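Local coordinates for mutual gliding-motility protein MglA (Myxococcus xanthus DK 1622, PDB 6H17) that acts as a small GTPase switch that coordinates the two gliding motility systems and controls the direction and speed of movement, at residues N12-K25 with I92-D104. Residues are numbered along the deposited sequence; the frame is centred on the assembly and turned at random. Where two conformers were deposited one is given.
With GSP (5'-guanosine-diphosphate-monothiophosphate), chain C.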
ATOM      1  N   ASN A  12      12.923   0.147 -10.876  1.00 16.42           N
ATOM      2  CA  ASN A  12      11.551  -0.238 -10.577  1.00 18.29           C
ATOM      3  C   ASN A  12      11.407  -0.416  -9.079  1.00 16.60           C
ATOM      4  O   ASN A  12      12.203  -1.122  -8.455  1.00 18.68           O
ATOM      5  CB  ASN A  12      11.167  -1.514 -11.318  1.00 24.04           C
ATOM      6  CG  ASN A  12      11.049  -1.293 -12.814  1.00 28.83           C
ATOM      7  OD1 ASN A  12      10.571  -0.246 -13.269  1.00 26.46           O
ATOM      8  ND2 ASN A  12      11.517  -2.257 -13.585  1.00 37.11           N
ATOM      9  N   CYS A  13      10.426   0.280  -8.518  0.69 16.40           N
ATOM     10  CA  CYS A  13      10.104   0.256  -7.099  0.69 16.67           C
ATOM     11  C   CYS A  13       8.765  -0.452  -6.929  0.69 16.34           C
ATOM     12  O   CYS A  13       7.942  -0.470  -7.856  0.69 15.79           O
ATOM     13  CB  CYS A  13      10.008   1.689  -6.551  0.69 14.63           C
ATOM     14  SG  CYS A  13      11.589   2.607  -6.630  0.69 18.99           S
ATOM     15  N   LYS A  14       8.562  -1.048  -5.747  1.00 13.83           N
ATOM     16  CA  LYS A  14       7.326  -1.759  -5.442  1.00 13.98           C
ATOM     17  C   LYS A  14       6.681  -1.199  -4.190  1.00 12.46           C
ATOM     18  O   LYS A  14       7.318  -1.114  -3.133  1.00 12.74           O
ATOM     19  CB  LYS A  14       7.661  -3.229  -5.237  1.00 14.30           C
ATOM     20  CG  LYS A  14       6.496  -4.115  -4.919  1.00 16.01           C
ATOM     21  CD  LYS A  14       6.948  -5.568  -4.916  1.00 20.87           C
ATOM     22  CE  LYS A  14       5.787  -6.514  -4.964  1.00 19.51           C
ATOM     23  NZ  LYS A  14       6.234  -7.933  -5.046  1.00 17.08           N
ATOM     24  N   ILE A  15       5.409  -0.826  -4.307  1.00 11.87           N
ATOM     25  CA  ILE A  15       4.595  -0.376  -3.181  1.00 11.70           C
ATOM     26  C   ILE A  15       3.482  -1.392  -2.978  1.00 11.70           C
ATOM     27  O   ILE A  15       2.785  -1.733  -3.941  1.00 12.54           O
ATOM     28  CB  ILE A  15       3.958   0.999  -3.449  1.00 14.28           C
ATOM     29  CG1 ILE A  15       5.004   2.061  -3.764  1.00 17.73           C
ATOM     30  CG2 ILE A  15       3.043   1.405  -2.280  1.00 15.20           C
ATOM     31  CD1 ILE A  15       6.023   2.210  -2.774  1.00 23.17           C
ATOM     32  N   VAL A  16       3.305  -1.871  -1.744  1.00 11.19           N
ATOM     33  CA  VAL A  16       2.233  -2.813  -1.427  1.00 10.94           C
ATOM     34  C   VAL A  16       1.221  -2.136  -0.504  1.00 11.01           C
ATOM     35  O   VAL A  16       1.587  -1.616   0.559  1.00 11.56           O
ATOM     36  CB  VAL A  16       2.775  -4.113  -0.799  1.00 11.93           C
ATOM     37  CG1 VAL A  16       1.618  -5.017  -0.376  1.00 12.84           C
ATOM     38  CG2 VAL A  16       3.683  -4.821  -1.791  1.00 13.04           C
ATOM     39  N   TYR A  17      -0.053  -2.175  -0.906  1.00 10.62           N
ATOM     40  CA  TYR A  17      -1.190  -1.783  -0.076  1.00 10.53           C
ATOM     41  C   TYR A  17      -1.667  -3.016   0.680  1.00 10.42           C
ATOM     42  O   TYR A  17      -2.030  -4.037   0.065  1.00 11.75           O
ATOM     43  CB  TYR A  17      -2.288  -1.201  -0.969  1.00 10.35           C
ATOM     44  CG  TYR A  17      -2.053   0.238  -1.383  1.00 10.94           C
ATOM     45  CD1 TYR A  17      -2.854   1.254  -0.920  1.00 11.30           C
ATOM     46  CD2 TYR A  17      -1.015   0.580  -2.247  1.00 12.42           C
ATOM     47  CE1 TYR A  17      -2.648   2.568  -1.285  1.00 12.10           C
ATOM     48  CE2 TYR A  17      -0.810   1.890  -2.619  1.00 11.31           C
ATOM     49  CZ  TYR A  17      -1.622   2.877  -2.127  1.00 11.74           C
ATOM     50  OH  TYR A  17      -1.366   4.178  -2.508  1.00 12.44           O
ATOM     51  N   TYR A  18      -1.686  -2.907   1.999  1.00 11.37           N
ATOM     52  CA  TYR A  18      -1.977  -4.007   2.905  1.00 11.10           C
ATOM     53  C   TYR A  18      -3.149  -3.613   3.783  1.00 11.95           C
ATOM     54  O   TYR A  18      -3.487  -2.432   3.883  1.00 13.69           O
ATOM     55  CB  TYR A  18      -0.749  -4.257   3.793  1.00 12.47           C
ATOM     56  CG  TYR A  18      -0.449  -5.678   4.195  1.00 12.26           C
ATOM     57  CD1 TYR A  18       0.292  -6.501   3.378  1.00 13.38           C
ATOM     58  CD2 TYR A  18      -0.860  -6.172   5.413  1.00 12.66           C
ATOM     59  CE1 TYR A  18       0.602  -7.776   3.748  1.00 13.24           C
ATOM     60  CE2 TYR A  18      -0.562  -7.466   5.807  1.00 13.52           C
ATOM     61  CZ  TYR A  18       0.177  -8.266   4.956  1.00 13.15           C
ATOM     62  OH  TYR A  18       0.546  -9.552   5.299  1.00 14.94           O
ATOM     63  N   GLY A  19      -3.774  -4.588   4.440  1.00 11.17           N
ATOM     64  CA  GLY A  19      -4.873  -4.317   5.337  1.00 11.30           C
ATOM     65  C   GLY A  19      -5.904  -5.419   5.282  1.00 11.14           C
ATOM     66  O   GLY A  19      -5.850  -6.297   4.427  1.00 12.67           O
ATOM     67  N   PRO A  20      -6.880  -5.378   6.174  1.00 11.74           N
ATOM     68  CA  PRO A  20      -7.803  -6.514   6.332  1.00 12.04           C
ATOM     69  C   PRO A  20      -8.791  -6.616   5.176  1.00 11.83           C
ATOM     70  O   PRO A  20      -8.879  -5.756   4.300  1.00 12.17           O
ATOM     71  CB  PRO A  20      -8.481  -6.213   7.672  1.00 12.63           C
ATOM     72  CG  PRO A  20      -8.430  -4.738   7.778  1.00 13.32           C
ATOM     73  CD  PRO A  20      -7.104  -4.329   7.182  1.00 11.57           C
ATOM     74  N   GLY A  21      -9.556  -7.700   5.174  1.00 12.52           N
ATOM     75  CA  GLY A  21     -10.537  -7.893   4.124  1.00 12.67           C
ATOM     76  C   GLY A  21     -11.445  -6.706   3.966  1.00 11.95           C
ATOM     77  O   GLY A  21     -11.891  -6.116   4.955  1.00 12.93           O
ATOM     78  N   LEU A  22     -11.720  -6.336   2.723  1.00 11.95           N
ATOM     79  CA  LEU A  22     -12.707  -5.321   2.369  1.00 12.34           C
ATOM     80  C   LEU A  22     -12.380  -3.940   2.925  1.00 12.58           C
ATOM     81  O   LEU A  22     -13.270  -3.089   3.015  1.00 14.27           O
ATOM     82  CB  LEU A  22     -14.136  -5.763   2.748  1.00 13.85           C
ATOM     83  CG  LEU A  22     -14.591  -7.053   2.053  1.00 15.03           C
ATOM     84  CD1 LEU A  22     -15.960  -7.506   2.628  1.00 20.44           C
ATOM     85  CD2 LEU A  22     -14.660  -6.915   0.546  1.00 18.02           C
ATOM     86  N   CYS A  23     -11.121  -3.641   3.224  1.00 11.26           N
ATOM     87  CA  CYS A  23     -10.795  -2.379   3.877  1.00 11.49           C
ATOM     88  C   CYS A  23     -10.651  -1.192   2.931  1.00 10.57           C
ATOM     89  O   CYS A  23     -10.710  -0.051   3.402  1.00 11.48           O
ATOM     90  CB  CYS A  23      -9.536  -2.522   4.719  1.00 12.68           C
ATOM     91  SG  CYS A  23      -8.031  -2.770   3.737  1.00 12.17           S
ATOM     92  N   GLY A  24     -10.451  -1.425   1.639  1.00 10.83           N
ATOM     93  CA  GLY A  24     -10.337  -0.360   0.663  1.00 10.32           C
ATOM     94  C   GLY A  24      -9.063  -0.328  -0.169  1.00 10.39           C
ATOM     95  O   GLY A  24      -8.780   0.700  -0.792  1.00 10.40           O
ATOM     96  N   LYS A  25      -8.275  -1.410  -0.186  1.00 10.46           N
ATOM     97  CA  LYS A  25      -7.021  -1.424  -0.945  1.00 10.13           C
ATOM     98  C   LYS A  25      -7.266  -1.295  -2.446  1.00 10.77           C
ATOM     99  O   LYS A  25      -6.702  -0.410  -3.114  1.00 11.10           O
ATOM    100  CB  LYS A  25      -6.258  -2.721  -0.648  1.00 10.52           C
ATOM    101  CG  LYS A  25      -5.895  -2.897   0.828  1.00 11.93           C
ATOM    102  CD  LYS A  25      -5.261  -4.245   1.160  1.00 13.43           C
ATOM    103  CE  LYS A  25      -6.156  -5.434   0.931  1.00 13.79           C
ATOM    104  NZ  LYS A  25      -7.305  -5.547   1.870  1.00 11.90           N
ATOM    105  N   ILE A  92       3.248 -11.601  -2.474  1.00 15.44           N
ATOM    106  CA  ILE A  92       3.189 -10.239  -2.995  1.00 14.07           C
ATOM    107  C   ILE A  92       4.178  -9.329  -2.278  1.00 14.64           C
ATOM    108  O   ILE A  92       4.705  -8.380  -2.873  1.00 14.48           O
ATOM    109  CB  ILE A  92       1.733  -9.723  -2.936  1.00 14.24           C
ATOM    110  CG1 ILE A  92       0.842 -10.579  -3.849  1.00 16.66           C
ATOM    111  CG2 ILE A  92       1.666  -8.236  -3.300  1.00 14.02           C
ATOM    112  CD1 ILE A  92      -0.632 -10.498  -3.530  1.00 16.07           C
ATOM    113  N   LEU A  93       4.447  -9.584  -0.997  1.00 14.37           N
ATOM    114  CA  LEU A  93       5.341  -8.719  -0.246  1.00 14.07           C
ATOM    115  C   LEU A  93       6.798  -8.856  -0.651  1.00 15.46           C
ATOM    116  O   LEU A  93       7.609  -7.991  -0.290  1.00 15.36           O
ATOM    117  CB  LEU A  93       5.232  -8.994   1.263  1.00 15.93           C
ATOM    118  CG  LEU A  93       4.128  -8.299   2.033  1.00 17.63           C
ATOM    119  CD1 LEU A  93       4.065  -8.898   3.443  1.00 17.94           C
ATOM    120  CD2 LEU A  93       4.343  -6.795   2.086  1.00 15.79           C
ATOM    121  N   LYS A  94       7.169  -9.901  -1.380  1.00 15.94           N
ATOM    122  CA  LYS A  94       8.574 -10.067  -1.746  1.00 16.33           C
ATOM    123  C   LYS A  94       9.063  -8.844  -2.508  1.00 16.46           C
ATOM    124  O   LYS A  94       8.405  -8.382  -3.438  1.00 16.66           O
ATOM    125  CB  LYS A  94       8.743 -11.315  -2.611  1.00 20.22           C
ATOM    126  CG  LYS A  94       8.596 -12.606  -1.833  1.00 26.82           C
ATOM    127  CD  LYS A  94       8.762 -13.821  -2.730  1.00 44.89           C
ATOM    128  CE  LYS A  94       8.642 -15.106  -1.925  1.00 53.77           C
ATOM    129  NZ  LYS A  94       8.847 -16.324  -2.759  1.00 59.86           N
ATOM    130  N   GLY A  95      10.222  -8.320  -2.109  1.00 16.82           N
ATOM    131  CA  GLY A  95      10.815  -7.196  -2.810  1.00 19.35           C
ATOM    132  C   GLY A  95      10.165  -5.855  -2.558  1.00 16.07           C
ATOM    133  O   GLY A  95      10.455  -4.898  -3.280  1.00 18.17           O
ATOM    134  N   VAL A  96       9.284  -5.743  -1.566  1.00 14.25           N
ATOM    135  CA  VAL A  96       8.583  -4.480  -1.347  1.00 14.22           C
ATOM    136  C   VAL A  96       9.564  -3.382  -0.958  1.00 13.70           C
ATOM    137  O   VAL A  96      10.512  -3.605  -0.191  1.00 16.36           O
ATOM    138  CB  VAL A  96       7.478  -4.667  -0.292  1.00 13.44           C
ATOM    139  CG1 VAL A  96       8.076  -5.077   1.065  1.00 16.29           C
ATOM    140  CG2 VAL A  96       6.653  -3.388  -0.151  1.00 14.59           C
ATOM    141  N   ASP A  97       9.321  -2.178  -1.474  1.00 12.92           N
ATOM    142  CA  ASP A  97      10.082  -0.984  -1.113  1.00 14.68           C
ATOM    143  C   ASP A  97       9.329  -0.039  -0.198  1.00 13.74           C
ATOM    144  O   ASP A  97       9.966   0.709   0.552  1.00 15.60           O
ATOM    145  CB  ASP A  97      10.510  -0.229  -2.372  1.00 14.90           C
ATOM    146  CG  ASP A  97      11.384  -1.070  -3.252  1.00 16.55           C
ATOM    147  OD1 ASP A  97      12.432  -1.542  -2.759  1.00 17.95           O
ATOM    148  OD2 ASP A  97      11.013  -1.331  -4.407  1.00 16.67           O
ATOM    149  N   GLY A  98       8.012  -0.022  -0.255  1.00 13.28           N
ATOM    150  CA  GLY A  98       7.231   0.781   0.674  1.00 13.23           C
ATOM    151  C   GLY A  98       5.870   0.158   0.859  1.00 12.25           C
ATOM    152  O   GLY A  98       5.365  -0.530  -0.035  1.00 12.37           O
ATOM    153  N   VAL A  99       5.270   0.412   2.018  1.00 11.13           N
ATOM    154  CA  VAL A  99       3.973  -0.161   2.358  1.00 11.73           C
ATOM    155  C   VAL A  99       2.995   0.930   2.759  1.00 11.51           C
ATOM    156  O   VAL A  99       3.347   1.887   3.461  1.00 12.11           O
ATOM    157  CB  VAL A  99       4.098  -1.189   3.498  1.00 12.84           C
ATOM    158  CG1 VAL A  99       2.734  -1.649   3.979  1.00 17.03           C
ATOM    159  CG2 VAL A  99       4.917  -2.383   3.056  1.00 15.82           C
ATOM    160  N   VAL A 100       1.753   0.782   2.314  1.00 11.41           N
ATOM    161  CA  VAL A 100       0.622   1.561   2.807  1.00 11.18           C
ATOM    162  C   VAL A 100      -0.268   0.577   3.534  1.00 11.35           C
ATOM    163  O   VAL A 100      -0.745  -0.394   2.923  1.00 12.63           O
ATOM    164  CB  VAL A 100      -0.163   2.229   1.672  1.00 10.95           C
ATOM    165  CG1 VAL A 100      -1.395   2.918   2.236  1.00 11.19           C
ATOM    166  CG2 VAL A 100       0.705   3.211   0.901  1.00 12.37           C
ATOM    167  N   PHE A 101      -0.505   0.803   4.825  1.00 10.83           N
ATOM    168  CA  PHE A 101      -1.482   0.011   5.559  1.00  9.99           C
ATOM    169  C   PHE A 101      -2.812   0.745   5.519  1.00 10.26           C
ATOM    170  O   PHE A 101      -2.915   1.863   6.033  1.00 11.89           O
ATOM    171  CB  PHE A 101      -1.064  -0.241   7.001  1.00 12.43           C
ATOM    172  CG  PHE A 101      -2.006  -1.162   7.718  1.00 11.10           C
ATOM    173  CD1 PHE A 101      -3.092  -0.681   8.449  1.00 12.45           C
ATOM    174  CD2 PHE A 101      -1.831  -2.529   7.619  1.00 12.21           C
ATOM    175  CE1 PHE A 101      -3.958  -1.553   9.090  1.00 13.00           C
ATOM    176  CE2 PHE A 101      -2.700  -3.406   8.244  1.00 12.72           C
ATOM    177  CZ  PHE A 101      -3.734  -2.925   8.993  1.00 12.41           C
ATOM    178  N   VAL A 102      -3.829   0.126   4.939  1.00 10.54           N
ATOM    179  CA  VAL A 102      -5.161   0.695   4.829  1.00 10.46           C
ATOM    180  C   VAL A 102      -5.998   0.101   5.951  1.00 11.45           C
ATOM    181  O   VAL A 102      -6.325  -1.089   5.934  1.00 12.05           O
ATOM    182  CB  VAL A 102      -5.788   0.419   3.460  1.00 10.66           C
ATOM    183  CG1 VAL A 102      -7.181   1.024   3.378  1.00 11.32           C
ATOM    184  CG2 VAL A 102      -4.902   0.944   2.327  1.00 12.56           C
ATOM    185  N   ALA A 103      -6.339   0.914   6.945  1.00 11.24           N
ATOM    186  CA  ALA A 103      -7.182   0.474   8.048  1.00 11.27           C
ATOM    187  C   ALA A 103      -8.633   0.822   7.757  1.00 11.84           C
ATOM    188  O   ALA A 103      -8.943   1.899   7.233  1.00 11.86           O
ATOM    189  CB  ALA A 103      -6.731   1.158   9.330  1.00 12.48           C
ATOM    190  N   ASP A 104      -9.524  -0.101   8.077  1.00 11.59           N
ATOM    191  CA  ASP A 104     -10.958   0.155   7.986  1.00 11.65           C
ATOM    192  C   ASP A 104     -11.402   0.844   9.270  1.00 12.16           C
ATOM    193  O   ASP A 104     -11.333   0.251  10.345  1.00 12.74           O
ATOM    194  CB  ASP A 104     -11.687  -1.174   7.794  1.00 12.22           C
ATOM    195  CG  ASP A 104     -13.168  -0.999   7.486  1.00 12.74           C
ATOM    196  OD1 ASP A 104     -13.801  -0.081   8.062  1.00 12.49           O
ATOM    197  OD2 ASP A 104     -13.707  -1.773   6.657  1.00 13.80           O
TER
HETATM  198  PG  GSP C 302      -9.823  -7.519  -0.327  1.00 12.13           P
HETATM  199  O3B GSP C 302     -10.515  -6.035  -0.083  1.00 11.42           O
HETATM  200  S1G GSP C 302     -11.109  -8.773   0.215  1.00 14.65           S
HETATM  201  O2G GSP C 302      -9.437  -7.551  -1.820  1.00 14.69           O
HETATM  202  O3G GSP C 302      -8.556  -7.518   0.535  1.00 13.52           O
HETATM  203  PB  GSP C 302     -10.055  -4.571  -0.477  1.00 11.11           P
HETATM  204  O1B GSP C 302      -9.259  -3.967   0.619  1.00 10.39           O
HETATM  205  O2B GSP C 302      -9.431  -4.558  -1.820  1.00 11.13           O
HETATM  206  PA  GSP C 302     -12.169  -2.996  -1.673  1.00 12.17           P
HETATM  207  O1A GSP C 302     -11.331  -1.874  -2.068  1.00 12.44           O
HETATM  208  O2A GSP C 302     -12.627  -3.918  -2.717  1.00 14.33           O
HETATM  209  O3A GSP C 302     -11.480  -3.818  -0.500  1.00 11.27           O
HETATM  210  O5' GSP C 302     -13.400  -2.366  -0.875  1.00 12.22           O
HETATM  211  C5' GSP C 302     -14.382  -3.207  -0.291  1.00 13.11           C
HETATM  212  C4' GSP C 302     -15.713  -2.473  -0.187  1.00 14.77           C
HETATM  213  O4' GSP C 302     -15.563  -1.325   0.673  1.00 14.17           O
HETATM  214  C3' GSP C 302     -16.181  -1.952  -1.520  1.00 14.90           C
HETATM  215  O3' GSP C 302     -17.590  -2.087  -1.613  1.00 23.55           O
HETATM  216  C2' GSP C 302     -15.812  -0.470  -1.531  1.00 15.24           C
HETATM  217  O2' GSP C 302     -16.615   0.348  -2.329  1.00 16.83           O
HETATM  218  C1' GSP C 302     -15.961  -0.161  -0.034  1.00 12.82           C
HETATM  219  N9  GSP C 302     -15.174   0.975   0.426  1.00 12.11           N
HETATM  220  C8  GSP C 302     -13.840   1.151   0.226  1.00 11.63           C
HETATM  221  N7  GSP C 302     -13.447   2.314   0.786  1.00 11.28           N
HETATM  222  C5  GSP C 302     -14.561   2.880   1.350  1.00 10.46           C
HETATM  223  C6  GSP C 302     -14.769   4.072   2.042  1.00 11.70           C
HETATM  224  O6  GSP C 302     -13.882   4.917   2.313  1.00 11.84           O
HETATM  225  N1  GSP C 302     -16.045   4.315   2.443  1.00 10.71           N
HETATM  226  C2  GSP C 302     -17.079   3.444   2.211  1.00 11.78           C
HETATM  227  N2  GSP C 302     -18.287   3.751   2.652  1.00 12.55           N
HETATM  228  N3  GSP C 302     -16.903   2.284   1.536  1.00 11.81           N
HETATM  229  C4  GSP C 302     -15.645   2.045   1.122  1.00 11.48           C
HETATM  230  O   HOH W   1     -12.352  -4.178   6.668  0.53 13.83           O
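Lys14 is held to segment 92-104 by its ammonium group and by its backbone N and O alike. Its NZ donates to Ile92 O and to Lys94 O, each at 2.7 Å, tying together two carbonyls on the path from helix 86-93 to strand 98-104. With CG anti to the backbone N (chi1 -180°) and the rest of the chain extended, the methylenes run alongside the type II turn from Leu93 to Val96. Replacing this lysine with alanine is likely to leave both carbonyls without their ammonium donor and that turn freer to shift. At the backbone, Lys14 N reaches the anti lone pair of Asp97 OD2 at 2.8 Å, while Lys14 O accepts from Asp97 N and Gly98 N; Ser2 N donates to the other carboxylate oxygen, OD1. Parallel pairing then runs from Val16 N to Gly98 O through to Val102 N, whose bond to Tyr18 O is 2.8 Å long and nearly straight (177°). Tyr17 lays one ring face on Val100, with CB 3.9 Å from the ring centroid, a CH-pi contact on the side that helix 176-193 covers. On the other face of the sheet, Val16 CG2 meets Val96 CG2 at 3.7 Å, and Leu93 CD1 touches Tyr18 CE1; the Tyr18 hydroxyl hydrogen-bonds Asn119 and Asn123 of helix 110-125. Beyond the strand, Lys25 NZ bonds GSP O3G and O1B, and Gly24 N and Lys25 N also hold O1B: the P-loop following a central parallel strand of the Ras-like GTPase fold.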